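PDB 4PMH: pectinesterase from Sitophilus oryzae, which hydrolyses the methyl esters of pectin, releasing methanol and de-esterified polygalacturonate, and probably contributes to the digestion of plant cell walls. Local coordinates for residues I161-T173 and Q189-T201. Sequence-based numbering, arbitrary orientation.
Sequences IVNLSIENSAKNT and QIHNARLLGHQDT
Residues 161-173 and 189-201 are equivalent stretches of successive coils in the right-handed parallel beta-helix of the pectinesterase family, stacked in register as far as Asn168 and Gly197: Ile161 pairs with Ile190, Val162 with His191, Ser165 with Arg194, Ile166 with Leu195 and Glu167 with Leu196. Backbone bonds form two parallel ladders; Ile161 N donates to Gln189 O and Ile161 O accepts from His191 N (2.8 Å), while Ile166 N donates to Arg194 O and Ile166 O accepts from Leu196 N. At the corner between them, Asn163 and Asn192 both have positive phi and their side chains run side by side, amide planes 4° apart, but Asn163 OD1 and Asn192 ND2, at 3.3 Å, are badly angled for a direct bond; a water joins them instead. Asn163 ND2 binds the carbonyls of Gly93 and Gly95 one coil back.

Inside the helix, Ile166 and Leu195 lie side by side, CD1 to CD2 at 3.8 Å, against Leu181. On the outer face, Arg194 bends at chi3 (56°) and brings NH1 to Ser165 OG at 2.8 Å, 22° out of the guanidinium plane; Ser165 OG also bonds Pro98 O. With an alanine here in place of Arg194, Ser165 OG would probably lose this donor, and Leu196 CD2 its cover from the guanidinium face.

Beyond the strands, the chain carrying Gln199 and Asp200, by similarity the transition-state stabiliser and proton donor, is tied back through water. One water accepts from Gln199 N and donates to Ala170 O. Asp246 forms a salt bridge to Lys171 NZ and a hydrogen bond to His198 NE2, and Lys171 CB sits over a face of the His198 ring, 4.1 Å from its centroid. At that ring's edge, in plane, another water lies 2.6 Å from His198 ND1.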
loop_
_atom_site.group_PDB
_atom_site.type_symbol
_atom_site.label_atom_id
_atom_site.label_comp_id
_atom_site.label_asym_id
_atom_site.label_seq_id
_atom_site.Cartn_x
_atom_site.Cartn_y
_atom_site.Cartn_z
ATOM N N ILE A 161 9.216 6.640 6.422
ATOM C CA ILE A 161 8.376 7.752 5.984
ATOM C C ILE A 161 7.491 8.099 7.168
ATOM O O ILE A 161 6.777 7.234 7.669
ATOM C CB ILE A 161 7.490 7.371 4.765
ATOM C CG1 ILE A 161 8.335 6.988 3.558
ATOM C CG2 ILE A 161 6.600 8.544 4.393
ATOM C CD1 ILE A 161 7.509 6.433 2.394
ATOM N N VAL A 162 7.541 9.346 7.624
ATOM C CA VAL A 162 6.980 9.699 8.931
ATOM C C VAL A 162 6.274 11.040 8.869
ATOM O O VAL A 162 6.777 11.966 8.241
ATOM C CB VAL A 162 8.107 9.808 9.973
ATOM C CG1 VAL A 162 7.552 10.069 11.371
ATOM C CG2 VAL A 162 8.970 8.565 9.933
ATOM N N ASN A 163 5.120 11.141 9.529
ATOM C CA ASN A 163 4.469 12.429 9.766
ATOM C C ASN A 163 4.269 13.274 8.493
ATOM O O ASN A 163 4.633 14.430 8.426
ATOM C CB ASN A 163 5.260 13.226 10.820
ATOM C CG ASN A 163 4.480 14.420 11.360
ATOM O OD1 ASN A 163 3.265 14.360 11.494
ATOM N ND2 ASN A 163 5.179 15.493 11.683
ATOM N N LEU A 164 3.649 12.708 7.481
ATOM C CA LEU A 164 3.392 13.490 6.298
ATOM C C LEU A 164 2.280 12.832 5.500
ATOM O O LEU A 164 1.865 11.701 5.791
ATOM C CB LEU A 164 4.685 13.654 5.471
ATOM C CG LEU A 164 5.444 12.394 5.052
ATOM C CD1 LEU A 164 4.736 11.687 3.899
ATOM C CD2 LEU A 164 6.878 12.723 4.659
ATOM N N SER A 165 1.791 13.565 4.516
ATOM C CA SER A 165 0.673 13.127 3.698
ATOM C C SER A 165 1.126 12.988 2.247
ATOM O O SER A 165 1.763 13.893 1.688
ATOM C CB SER A 165 -0.460 14.156 3.783
ATOM O OG SER A 165 -0.980 14.305 5.103
ATOM N N ILE A 166 0.756 11.880 1.619
ATOM C CA ILE A 166 1.042 11.664 0.218
ATOM C C ILE A 166 -0.270 11.423 -0.492
ATOM O O ILE A 166 -1.057 10.576 -0.077
ATOM C CB ILE A 166 1.965 10.434 -0.031
ATOM C CG1 ILE A 166 3.253 10.513 0.808
ATOM C CG2 ILE A 166 2.324 10.334 -1.497
ATOM C CD1 ILE A 166 4.000 9.204 0.936
ATOM N N GLU A 167 -0.487 12.142 -1.584
ATOM C CA GLU A 167 -1.746 12.070 -2.284
ATOM C C GLU A 167 -1.558 12.010 -3.781
ATOM O O GLU A 167 -0.785 12.774 -4.348
ATOM C CB GLU A 167 -2.598 13.309 -1.952
ATOM C CG GLU A 167 -3.847 13.427 -2.811
ATOM C CD GLU A 167 -4.722 14.563 -2.358
ATOM O OE1 GLU A 167 -4.191 15.683 -2.234
ATOM O OE2 GLU A 167 -5.922 14.316 -2.108
ATOM N N ASN A 168 -2.305 11.118 -4.420
ATOM C CA ASN A 168 -2.536 11.220 -5.858
ATOM C C ASN A 168 -4.043 11.447 -6.052
ATOM O O ASN A 168 -4.866 10.562 -5.820
ATOM C CB ASN A 168 -2.014 9.984 -6.584
ATOM C CG ASN A 168 -1.930 10.176 -8.093
ATOM O OD1 ASN A 168 -2.678 10.971 -8.683
ATOM N ND2 ASN A 168 -1.003 9.455 -8.724
ATOM N N SER A 169 -4.386 12.659 -6.460
ATOM C CA SER A 169 -5.749 13.164 -6.355
ATOM C C SER A 169 -6.579 12.843 -7.592
ATOM O O SER A 169 -7.709 13.286 -7.700
ATOM C CB SER A 169 -5.746 14.671 -6.100
ATOM O OG SER A 169 -5.134 15.405 -7.158
ATOM N N ALA A 170 -6.036 12.060 -8.507
ATOM C CA ALA A 170 -6.765 11.710 -9.728
ATOM C C ALA A 170 -8.059 10.963 -9.416
ATOM O O ALA A 170 -8.033 9.882 -8.814
ATOM C CB ALA A 170 -5.904 10.879 -10.656
ATOM N N LYS A 171 -9.169 11.569 -9.826
ATOM C CA LYS A 171 -10.493 10.961 -9.784
ATOM C C LYS A 171 -11.297 11.377 -11.053
ATOM O O LYS A 171 -12.515 11.532 -11.016
ATOM C CB LYS A 171 -11.224 11.371 -8.496
ATOM C CG LYS A 171 -11.172 12.865 -8.193
ATOM C CD LYS A 171 -11.906 13.227 -6.905
ATOM C CE LYS A 171 -13.340 13.679 -7.157
ATOM N NZ LYS A 171 -13.965 14.261 -5.930
ATOM N N ASN A 172 -10.599 11.497 -12.177
ATOM C CA ASN A 172 -11.128 12.180 -13.367
ATOM C C ASN A 172 -12.207 11.359 -14.105
ATOM O O ASN A 172 -13.170 11.919 -14.643
ATOM C CB ASN A 172 -9.955 12.557 -14.281
ATOM C CG ASN A 172 -8.880 13.343 -13.537
ATOM O OD1 ASN A 172 -9.089 14.497 -13.179
ATOM N ND2 ASN A 172 -7.733 12.716 -13.286
ATOM N N THR A 173 -12.017 10.037 -14.129
ATOM C CA THR A 173 -13.038 9.074 -14.550
ATOM C C THR A 173 -13.070 7.942 -13.529
ATOM O O THR A 173 -12.185 7.841 -12.683
ATOM C CB THR A 173 -12.725 8.447 -15.920
ATOM O OG1 THR A 173 -11.681 7.473 -15.772
ATOM C CG2 THR A 173 -12.297 9.506 -16.954
ATOM N N GLN A 189 9.378 1.410 6.606
ATOM C CA GLN A 189 8.557 1.722 7.749
ATOM C C GLN A 189 7.793 2.998 7.433
ATOM O O GLN A 189 8.393 3.995 7.026
ATOM C CB GLN A 189 9.434 1.935 8.983
ATOM C CG GLN A 189 10.292 0.754 9.374
ATOM C CD GLN A 189 11.267 1.117 10.483
ATOM O OE1 GLN A 189 12.430 1.394 10.229
ATOM N NE2 GLN A 189 10.784 1.154 11.713
ATOM N N ILE A 190 6.476 2.957 7.597
ATOM C CA ILE A 190 5.613 4.121 7.369
ATOM C C ILE A 190 4.888 4.403 8.680
ATOM O O ILE A 190 4.153 3.548 9.180
ATOM C CB ILE A 190 4.556 3.834 6.289
ATOM C CG1 ILE A 190 5.195 3.430 4.975
ATOM C CG2 ILE A 190 3.665 5.047 6.084
ATOM C CD1 ILE A 190 5.723 2.021 4.948
ATOM N N HIS A 191 5.105 5.575 9.269
ATOM C CA HIS A 191 4.613 5.830 10.615
ATOM C C HIS A 191 3.948 7.191 10.707
ATOM O O HIS A 191 4.543 8.196 10.329
ATOM C CB HIS A 191 5.757 5.716 11.607
ATOM C CG HIS A 191 5.375 6.013 13.024
ATOM N ND1 HIS A 191 4.421 5.292 13.708
ATOM C CD2 HIS A 191 5.869 6.913 13.908
ATOM C CE1 HIS A 191 4.314 5.761 14.940
ATOM N NE2 HIS A 191 5.185 6.742 15.090
ATOM N N ASN A 192 2.715 7.222 11.205
ATOM C CA ASN A 192 2.011 8.480 11.410
ATOM C C ASN A 192 1.845 9.254 10.098
ATOM O O ASN A 192 2.141 10.429 10.014
ATOM C CB ASN A 192 2.722 9.334 12.472
ATOM C CG ASN A 192 1.875 10.513 12.941
ATOM O OD1 ASN A 192 0.643 10.415 13.069
ATOM N ND2 ASN A 192 2.530 11.644 13.188
ATOM N N ALA A 193 1.354 8.576 9.077
ATOM C CA ALA A 193 1.230 9.165 7.762
ATOM C C ALA A 193 -0.192 9.072 7.283
ATOM O O ALA A 193 -1.034 8.384 7.890
ATOM C CB ALA A 193 2.171 8.453 6.786
ATOM N N ARG A 194 -0.462 9.787 6.195
ATOM C CA ARG A 194 -1.767 9.812 5.569
ATOM C C ARG A 194 -1.535 9.560 4.067
ATOM O O ARG A 194 -0.765 10.279 3.433
ATOM C CB ARG A 194 -2.438 11.188 5.805
ATOM C CG ARG A 194 -2.645 11.591 7.276
ATOM C CD ARG A 194 -3.217 13.003 7.468
ATOM N NE ARG A 194 -4.483 13.211 6.753
ATOM C CZ ARG A 194 -4.676 14.006 5.687
ATOM N NH1 ARG A 194 -3.703 14.747 5.155
ATOM N NH2 ARG A 194 -5.889 14.067 5.134
ATOM N N LEU A 195 -2.172 8.534 3.522
ATOM C CA LEU A 195 -1.977 8.113 2.151
ATOM C C LEU A 195 -3.339 8.211 1.452
ATOM O O LEU A 195 -4.282 7.533 1.853
ATOM C CB LEU A 195 -1.383 6.681 2.121
ATOM C CG LEU A 195 -0.121 6.459 2.976
ATOM C CD1 LEU A 195 0.233 4.984 3.033
ATOM C CD2 LEU A 195 1.047 7.273 2.432
ATOM N N LEU A 196 -3.451 9.091 0.443
ATOM C CA LEU A 196 -4.746 9.520 -0.071
ATOM C C LEU A 196 -4.880 9.298 -1.576
ATOM O O LEU A 196 -4.031 9.684 -2.354
ATOM C CB LEU A 196 -4.986 11.010 0.214
ATOM C CG LEU A 196 -4.577 11.605 1.574
ATOM C CD1 LEU A 196 -4.743 13.119 1.567
ATOM C CD2 LEU A 196 -5.341 10.984 2.729
ATOM N N GLY A 197 -5.968 8.686 -1.974
ATOM C CA GLY A 197 -6.189 8.444 -3.367
ATOM C C GLY A 197 -7.560 7.876 -3.552
ATOM O O GLY A 197 -8.435 8.047 -2.702
ATOM N N HIS A 198 -7.741 7.203 -4.676
ATOM C CA HIS A 198 -8.998 6.547 -4.954
ATOM C C HIS A 198 -8.732 5.118 -5.361
ATOM O O HIS A 198 -8.830 4.220 -4.513
ATOM C CB HIS A 198 -9.792 7.344 -5.966
ATOM C CG HIS A 198 -10.454 8.527 -5.355
ATOM N ND1 HIS A 198 -9.847 9.760 -5.283
ATOM C CD2 HIS A 198 -11.635 8.647 -4.711
ATOM C CE1 HIS A 198 -10.634 10.596 -4.633
ATOM N NE2 HIS A 198 -11.726 9.946 -4.279
ATOM N N GLN A 199 -8.365 4.896 -6.620
ATOM C CA GLN A 199 -8.006 3.561 -7.093
ATOM C C GLN A 199 -6.490 3.397 -7.044
ATOM O O GLN A 199 -5.783 4.216 -7.598
ATOM C CB GLN A 199 -8.516 3.368 -8.522
ATOM C CG GLN A 199 -8.380 1.964 -9.064
ATOM C CD GLN A 199 -9.170 1.744 -10.362
ATOM O OE1 GLN A 199 -9.971 2.591 -10.784
ATOM N NE2 GLN A 199 -8.944 0.610 -10.994
ATOM N N ASP A 200 -5.998 2.329 -6.399
ATOM C CA ASP A 200 -4.562 2.002 -6.348
ATOM C C ASP A 200 -3.734 2.978 -5.512
ATOM O O ASP A 200 -2.547 3.189 -5.758
ATOM C CB ASP A 200 -3.953 1.859 -7.756
ATOM C CG ASP A 200 -4.556 0.701 -8.552
ATOM O OD1 ASP A 200 -5.343 -0.091 -8.016
ATOM O OD2 ASP A 200 -4.222 0.588 -9.731
ATOM N N THR A 201 -4.360 3.549 -4.497
ATOM C CA THR A 201 -3.658 4.464 -3.592
ATOM C C THR A 201 -2.285 3.966 -3.129
ATOM O O THR A 201 -1.284 4.674 -3.289
ATOM C CB THR A 201 -4.532 4.808 -2.376
ATOM O OG1 THR A 201 -5.801 5.296 -2.829
ATOM C CG2 THR A 201 -3.845 5.806 -1.453
HETATM O O HOH W 1 2.463 14.347 14.198
HETATM O O HOH W 2 -5.934 7.466 -6.622
HETATM O O HOH W 3 -7.424 10.231 -6.214
HETATM O O HOH W 4 -7.785 6.961 -8.752
#